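Local coordinates for ABC-type amino acid transport system, permease component (PDB 4YMU), which probably serves as the membrane-spanning permease subunit of an ABC importer that carries amino acids such as arginine across the cell membrane, at residues Gly18-Thr22 with Phe168-Thr172; Leu38-Lys44 with Val103-Arg108. Numbering follows the deposited sequence.

Interaction 1: Gly18-Thr22 with Phe168-Thr172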
ATOM      1  N   GLY C  18       1.053  37.067 -18.742  1.00 99.11           N
ATOM      2  CA  GLY C  18       0.251  35.871 -18.921  1.00104.04           C
ATOM      3  C   GLY C  18       0.477  34.935 -17.750  1.00110.53           C
ATOM      4  O   GLY C  18      -0.485  34.432 -17.156  1.00114.92           O
ATOM      5  N   LEU C  19       1.753  34.732 -17.410  1.00104.86           N
ATOM      6  CA  LEU C  19       2.146  33.937 -16.247  1.00100.81           C
ATOM      7  C   LEU C  19       1.455  34.368 -14.955  1.00 99.91           C
ATOM      8  O   LEU C  19       0.791  33.559 -14.306  1.00100.50           O
ATOM      9  CB  LEU C  19       3.661  34.011 -16.046  1.00 90.36           C
ATOM     10  CG  LEU C  19       4.184  33.390 -14.746  1.00 88.55           C
ATOM     11  CD1 LEU C  19       3.718  31.954 -14.590  1.00 78.16           C
ATOM     12  CD2 LEU C  19       5.707  33.451 -14.702  1.00 88.97           C
ATOM     13  N   ILE C  20       1.600  35.641 -14.600  1.00 99.00           N
ATOM     14  CA  ILE C  20       0.980  36.185 -13.402  1.00 92.32           C
ATOM     15  C   ILE C  20      -0.520  35.918 -13.391  1.00 97.18           C
ATOM     16  O   ILE C  20      -1.118  35.686 -12.345  1.00101.21           O
ATOM     17  CB  ILE C  20       1.257  37.686 -13.277  1.00 86.00           C
ATOM     18  CG1 ILE C  20       2.742  37.928 -13.030  1.00 92.20           C
ATOM     19  CG2 ILE C  20       0.413  38.313 -12.176  1.00 81.34           C
ATOM     20  CD1 ILE C  20       3.053  39.345 -12.611  1.00 95.24           C
ATOM     21  N   MET C  21      -1.121  35.931 -14.571  1.00100.31           N
ATOM     22  CA  MET C  21      -2.558  35.732 -14.693  1.00 95.06           C
ATOM     23  C   MET C  21      -2.896  34.250 -14.507  1.00 92.22           C
ATOM     24  O   MET C  21      -3.917  33.908 -13.913  1.00 92.46           O
ATOM     25  CB  MET C  21      -3.060  36.255 -16.042  1.00 90.08           C
ATOM     26  CG  MET C  21      -4.376  37.011 -15.977  1.00 91.72           C
ATOM     27  SD  MET C  21      -4.253  38.653 -15.222  1.00137.19           S
ATOM     28  CE  MET C  21      -5.958  38.980 -14.780  1.00 83.50           C
ATOM     29  N   THR C  22      -2.048  33.366 -15.023  1.00 92.41           N
ATOM     30  CA  THR C  22      -2.258  31.943 -14.789  1.00100.10           C
ATOM     31  C   THR C  22      -2.206  31.673 -13.286  1.00101.63           C
ATOM     32  O   THR C  22      -3.070  30.980 -12.750  1.00104.55           O
ATOM     33  CB  THR C  22      -1.243  31.066 -15.528  1.00103.03           C
ATOM     34  OG1 THR C  22      -1.537  31.065 -16.932  1.00103.89           O
ATOM     35  CG2 THR C  22      -1.304  29.630 -15.003  1.00 98.50           C
ATOM     36  N   PHE C 168      -9.694  34.585 -22.105  1.00 99.04           N
ATOM     37  CA  PHE C 168      -9.065  35.166 -20.920  1.00 94.70           C
ATOM     38  C   PHE C 168      -7.565  35.231 -21.180  1.00 88.56           C
ATOM     39  O   PHE C 168      -7.002  34.327 -21.810  1.00 83.25           O
ATOM     40  CB  PHE C 168      -9.379  34.351 -19.670  1.00 98.21           C
ATOM     41  CG  PHE C 168      -8.784  34.923 -18.412  1.00102.59           C
ATOM     42  CD1 PHE C 168      -9.324  36.068 -17.835  1.00104.62           C
ATOM     43  CD2 PHE C 168      -7.680  34.325 -17.810  1.00 99.65           C
ATOM     44  CE1 PHE C 168      -8.777  36.606 -16.678  1.00107.32           C
ATOM     45  CE2 PHE C 168      -7.124  34.857 -16.656  1.00104.66           C
ATOM     46  CZ  PHE C 168      -7.673  35.998 -16.087  1.00109.53           C
ATOM     47  N   ALA C 169      -6.929  36.317 -20.745  1.00 88.87           N
ATOM     48  CA  ALA C 169      -5.525  36.568 -21.094  1.00 89.18           C
ATOM     49  C   ALA C 169      -4.502  35.832 -20.210  1.00 94.75           C
ATOM     50  O   ALA C 169      -3.623  36.458 -19.602  1.00 96.12           O
ATOM     51  CB  ALA C 169      -5.242  38.050 -21.096  1.00 80.12           C
ATOM     52  N   ASP C 170      -4.596  34.507 -20.166  1.00 97.82           N
ATOM     53  CA  ASP C 170      -3.670  33.713 -19.374  1.00 98.70           C
ATOM     54  C   ASP C 170      -2.350  33.603 -20.124  1.00104.67           C
ATOM     55  O   ASP C 170      -2.114  34.319 -21.092  1.00108.96           O
ATOM     56  CB  ASP C 170      -4.231  32.313 -19.135  1.00 94.80           C
ATOM     57  CG  ASP C 170      -4.160  31.441 -20.382  1.00102.92           C
ATOM     58  OD1 ASP C 170      -4.360  31.974 -21.500  1.00107.30           O
ATOM     59  OD2 ASP C 170      -3.853  30.234 -20.258  1.00106.85           O
ATOM     60  N   LEU C 171      -1.496  32.693 -19.683  1.00104.43           N
ATOM     61  CA  LEU C 171      -0.207  32.502 -20.312  1.00101.53           C
ATOM     62  C   LEU C 171      -0.355  31.893 -21.719  1.00 98.68           C
ATOM     63  O   LEU C 171       0.470  32.139 -22.606  1.00 96.14           O
ATOM     64  CB  LEU C 171       0.665  31.620 -19.417  1.00102.31           C
ATOM     65  CG  LEU C 171       2.008  31.142 -19.956  1.00106.44           C
ATOM     66  CD1 LEU C 171       2.972  32.307 -20.089  1.00107.19           C
ATOM     67  CD2 LEU C 171       2.582  30.056 -19.045  1.00116.69           C
ATOM     68  N   THR C 172      -1.401  31.096 -21.925  1.00 92.22           N
ATOM     69  CA  THR C 172      -1.574  30.406 -23.201  1.00 90.66           C
ATOM     70  C   THR C 172      -2.117  31.364 -24.276  1.00 97.85           C
ATOM     71  O   THR C 172      -1.715  31.313 -25.451  1.00 91.45           O
ATOM     72  CB  THR C 172      -2.498  29.177 -23.037  1.00 82.04           C
ATOM     73  OG1 THR C 172      -1.818  28.178 -22.269  1.00 93.79           O
ATOM     74  CG2 THR C 172      -2.847  28.577 -24.376  1.00 76.00           C
TER
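Here a loop packs against a transmembrane helix, a mostly buried contact in which Phe168-Thr172, part of the loop between helices 129-160 and 174-182, lies along one turn of helix 12-44. Close approach depends on Gly18: its CA sits 3.7 Å from the CA of Leu171 and 3.6 Å from Asp170 O, and a CB at this position would clash with both residues. One hydrogen bond joins the two segments, from Leu171 N to Thr22 OG1 (3.2 Å, 159°), so a helix side chain satisfies an amide of the irregular loop. Side-chain contacts extend the interface. Met21 CG meets Phe168 CZ at 3.5 Å, and its SD lies 5.5 Å from the ring centroid in an oblique Met-aromatic contact, while Met21 CB makes a van der Waals contact with the backbone carbonyl Ala169 O at 3.6 Å. Farther along the loop, Leu171 CD1 forms an apolar pair with Leu19 CB at 4.4 Å, and Leu171 also packs on Ile192 and Tyr196 of helix 186-214. Asp170 OD2 accepts from Thr172 N at 3.1 Å while its OD1 accepts from Arg173 N. The result is a loop shaped by an inverse gamma turn centred on Ala169 and an Asx turn at Asp170, laid against a helix where a glycine allows the backbones to meet.

Interaction 2: Leu38-Lys44 with Val103-Arg108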
ATOM      1  N   LEU C  38     -14.299  21.011   0.913  1.00 99.15           N
ATOM      2  CA  LEU C  38     -14.485  20.661   2.322  1.00 97.29           C
ATOM      3  C   LEU C  38     -15.965  20.561   2.669  1.00 97.63           C
ATOM      4  O   LEU C  38     -16.412  19.626   3.333  1.00 93.76           O
ATOM      5  CB  LEU C  38     -13.836  21.730   3.209  1.00 89.71           C
ATOM      6  CG  LEU C  38     -14.115  21.657   4.713  1.00 87.21           C
ATOM      7  CD1 LEU C  38     -13.736  20.295   5.293  1.00 84.64           C
ATOM      8  CD2 LEU C  38     -13.378  22.779   5.438  1.00 82.62           C
ATOM      9  N   PHE C  39     -16.717  21.543   2.196  1.00 97.65           N
ATOM     10  CA  PHE C  39     -18.133  21.647   2.466  1.00102.05           C
ATOM     11  C   PHE C  39     -18.849  20.469   1.831  1.00102.27           C
ATOM     12  O   PHE C  39     -19.750  19.877   2.425  1.00103.79           O
ATOM     13  CB  PHE C  39     -18.635  22.963   1.880  1.00108.14           C
ATOM     14  CG  PHE C  39     -19.816  23.534   2.592  1.00118.18           C
ATOM     15  CD1 PHE C  39     -19.655  24.182   3.811  1.00125.41           C
ATOM     16  CD2 PHE C  39     -21.084  23.462   2.030  1.00117.44           C
ATOM     17  CE1 PHE C  39     -20.752  24.729   4.473  1.00130.39           C
ATOM     18  CE2 PHE C  39     -22.183  24.009   2.682  1.00116.26           C
ATOM     19  CZ  PHE C  39     -22.019  24.643   3.904  1.00124.18           C
ATOM     20  N   ILE C  40     -18.430  20.129   0.617  1.00102.55           N
ATOM     21  CA  ILE C  40     -19.038  19.035  -0.124  1.00103.21           C
ATOM     22  C   ILE C  40     -18.786  17.718   0.602  1.00 99.45           C
ATOM     23  O   ILE C  40     -19.668  16.859   0.671  1.00101.02           O
ATOM     24  CB  ILE C  40     -18.461  18.926  -1.552  1.00106.27           C
ATOM     25  CG1 ILE C  40     -18.734  20.193  -2.358  1.00102.97           C
ATOM     26  CG2 ILE C  40     -19.076  17.743  -2.292  1.00111.11           C
ATOM     27  CD1 ILE C  40     -20.176  20.369  -2.699  1.00105.82           C
ATOM     28  N   ALA C  41     -17.579  17.573   1.148  1.00 97.27           N
ATOM     29  CA  ALA C  41     -17.177  16.348   1.837  1.00 97.33           C
ATOM     30  C   ALA C  41     -18.030  16.124   3.087  1.00103.39           C
ATOM     31  O   ALA C  41     -18.544  15.024   3.304  1.00101.73           O
ATOM     32  CB  ALA C  41     -15.707  16.413   2.201  1.00 88.10           C
ATOM     33  N   LEU C  42     -18.181  17.183   3.886  1.00101.83           N
ATOM     34  CA  LEU C  42     -19.014  17.178   5.088  1.00 98.21           C
ATOM     35  C   LEU C  42     -20.441  16.728   4.785  1.00107.88           C
ATOM     36  O   LEU C  42     -21.059  16.002   5.564  1.00112.80           O
ATOM     37  CB  LEU C  42     -19.029  18.575   5.719  1.00 92.47           C
ATOM     38  CG  LEU C  42     -18.026  18.853   6.844  1.00 91.89           C
ATOM     39  CD1 LEU C  42     -16.933  17.817   6.853  1.00 88.00           C
ATOM     40  CD2 LEU C  42     -17.420  20.241   6.752  1.00 86.68           C
ATOM     41  N   MET C  43     -20.954  17.168   3.645  1.00111.75           N
ATOM     42  CA  MET C  43     -22.276  16.772   3.193  1.00110.64           C
ATOM     43  C   MET C  43     -22.359  15.278   2.923  1.00111.21           C
ATOM     44  O   MET C  43     -23.376  14.640   3.196  1.00108.45           O
ATOM     45  CB  MET C  43     -22.640  17.526   1.922  1.00109.82           C
ATOM     46  CG  MET C  43     -23.026  18.963   2.147  1.00100.52           C
ATOM     47  SD  MET C  43     -23.842  19.633   0.686  1.00110.92           S
ATOM     48  CE  MET C  43     -23.464  21.364   0.898  1.00 92.14           C
ATOM     49  N   LYS C  44     -21.287  14.724   2.366  1.00114.98           N
ATOM     50  CA  LYS C  44     -21.273  13.318   1.975  1.00115.07           C
ATOM     51  C   LYS C  44     -21.176  12.437   3.222  1.00117.80           C
ATOM     52  O   LYS C  44     -21.470  11.243   3.179  1.00116.88           O
ATOM     53  CB  LYS C  44     -20.089  13.049   1.040  1.00105.36           C
ATOM     54  CG  LYS C  44     -20.211  11.804   0.180  1.00 95.01           C
ATOM     55  CD  LYS C  44     -18.907  11.573  -0.566  1.00 95.22           C
ATOM     56  CE  LYS C  44     -18.943  10.337  -1.456  1.00 99.51           C
ATOM     57  NZ  LYS C  44     -17.753  10.298  -2.370  1.00 94.94           N
ATOM     58  N   VAL C 103     -11.261  17.813  -4.814  1.00 85.15           N
ATOM     59  CA  VAL C 103     -10.841  18.069  -3.441  1.00 93.44           C
ATOM     60  C   VAL C 103     -11.695  17.320  -2.415  1.00 99.64           C
ATOM     61  O   VAL C 103     -11.172  16.773  -1.433  1.00100.38           O
ATOM     62  CB  VAL C 103     -10.793  19.573  -3.138  1.00 90.74           C
ATOM     63  CG1 VAL C 103     -10.820  19.841  -1.630  1.00 91.50           C
ATOM     64  CG2 VAL C 103      -9.556  20.183  -3.780  1.00 89.85           C
ATOM     65  N   ALA C 104     -13.003  17.286  -2.651  1.00 96.52           N
ATOM     66  CA  ALA C 104     -13.895  16.491  -1.819  1.00 95.07           C
ATOM     67  C   ALA C 104     -13.413  15.030  -1.762  1.00100.29           C
ATOM     68  O   ALA C 104     -13.309  14.420  -0.666  1.00101.14           O
ATOM     69  CB  ALA C 104     -15.319  16.566  -2.355  1.00 82.71           C
ATOM     70  N   GLU C 105     -13.097  14.474  -2.935  1.00 96.63           N
ATOM     71  CA  GLU C 105     -12.573  13.106  -2.943  1.00100.17           C
ATOM     72  C   GLU C 105     -11.263  12.980  -2.185  1.00 97.82           C
ATOM     73  O   GLU C 105     -11.060  12.023  -1.426  1.00104.38           O
ATOM     74  CB  GLU C 105     -12.386  12.570  -4.356  1.00105.86           C
ATOM     75  CG  GLU C 105     -13.405  11.530  -4.699  1.00114.40           C
ATOM     76  CD  GLU C 105     -13.616  10.561  -3.558  1.00117.69           C
ATOM     77  OE1 GLU C 105     -12.741   9.676  -3.343  1.00115.11           O
ATOM     78  OE2 GLU C 105     -14.653  10.718  -2.861  1.00115.59           O
ATOM     79  N   ILE C 106     -10.385  13.959  -2.378  1.00 87.00           N
ATOM     80  CA  ILE C 106      -9.106  13.956  -1.696  1.00 82.94           C
ATOM     81  C   ILE C 106      -9.290  13.879  -0.176  1.00 89.34           C
ATOM     82  O   ILE C 106      -8.611  13.105   0.509  1.00 86.14           O
ATOM     83  CB  ILE C 106      -8.264  15.180  -2.080  1.00 76.61           C
ATOM     84  CG1 ILE C 106      -7.428  14.872  -3.316  1.00 67.96           C
ATOM     85  CG2 ILE C 106      -7.338  15.594  -0.948  1.00 78.51           C
ATOM     86  CD1 ILE C 106      -6.884  16.121  -3.981  1.00 79.88           C
ATOM     87  N   ILE C 107     -10.226  14.659   0.344  1.00 92.74           N
ATOM     88  CA  ILE C 107     -10.490  14.640   1.774  1.00 96.22           C
ATOM     89  C   ILE C 107     -10.991  13.274   2.229  1.00 97.14           C
ATOM     90  O   ILE C 107     -10.457  12.696   3.205  1.00 90.21           O
ATOM     91  CB  ILE C 107     -11.488  15.723   2.181  1.00 91.03           C
ATOM     92  CG1 ILE C 107     -10.891  17.115   1.916  1.00 88.20           C
ATOM     93  CG2 ILE C 107     -11.916  15.529   3.641  1.00 73.70           C
ATOM     94  CD1 ILE C 107     -11.834  18.255   2.255  1.00 78.25           C
ATOM     95  N   ARG C 108     -12.003  12.754   1.528  1.00 90.65           N
ATOM     96  CA  ARG C 108     -12.540  11.440   1.897  1.00 85.65           C
ATOM     97  C   ARG C 108     -11.457  10.361   1.948  1.00 83.57           C
ATOM     98  O   ARG C 108     -11.472   9.486   2.819  1.00 83.27           O
ATOM     99  CB  ARG C 108     -13.656  11.003   0.950  1.00 78.22           C
ATOM    100  CG  ARG C 108     -14.460   9.836   1.475  1.00 80.87           C
ATOM    101  CD  ARG C 108     -15.042   9.029   0.337  1.00 87.31           C
ATOM    102  NE  ARG C 108     -14.023   8.714  -0.661  1.00 93.71           N
ATOM    103  CZ  ARG C 108     -13.018   7.863  -0.485  1.00103.47           C
ATOM    104  NH1 ARG C 108     -12.876   7.213   0.663  1.00112.98           N
ATOM    105  NH2 ARG C 108     -12.143   7.663  -1.465  1.00102.95           N
TER
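Leu38 begins the contact from the surface side of helix 12-44: although its CA-to-CB bond points away overall, its CA lies 3.6 Å from Ile107 CD1, and that same methyl group reaches its CB at 4.1 Å. Two residues on, Ile40 sets CG2 against Ala104 CB at 3.9 Å. Ala41 and Ala104 form the closest CA pair, 4.9 Å apart. Ala41 CB lies 4.2 Å from Ala104 O and likewise 4.2 Å from Ile107 CG2, so small alanines on both helices bring the axes of the two short helical segments to 8.1 Å at a crossing angle of -56°. One turn later the chemistry changes. Lys44, fully extended, carries NZ to 3.2 Å from Glu105 OE2 in a salt bridge whose hydrogen bond is weak. Glu105 is shared with Arg108, whose NH2 donates to Glu105 OE1 at 2.8 Å and whose NE donates to OE2 at 3.0 Å; Glu105 thus joins both cations in a salt-bridge network, Lys44 NZ and Arg108 NE sharing OE2. Around this crossing of helices 12-44 and 87-112, helix 49-63 packs against Ile40 and Lys44, whereas helix 129-160 receives Val103 and Ile106.

Helix 12-44 takes part in both contacts, and their centres, 29 Å apart on opposite sides of the chain's centre, illustrate how one long membrane helix can use different packing solutions along its length. Interaction 1 is the more buried and pairs the helix with an irregular loop; interaction 2 is only partly buried and pairs it with another helix. Small residues permit close approach in each, a glycine in the first and alanines in the second. Polar chemistry diverges: a neutral hydroxyl meets a backbone amide in 18-22 with 168-172, whereas charged side chains bridge 38-44 and 103-108. The two do not touch, their nearest atoms being about 15 Å apart.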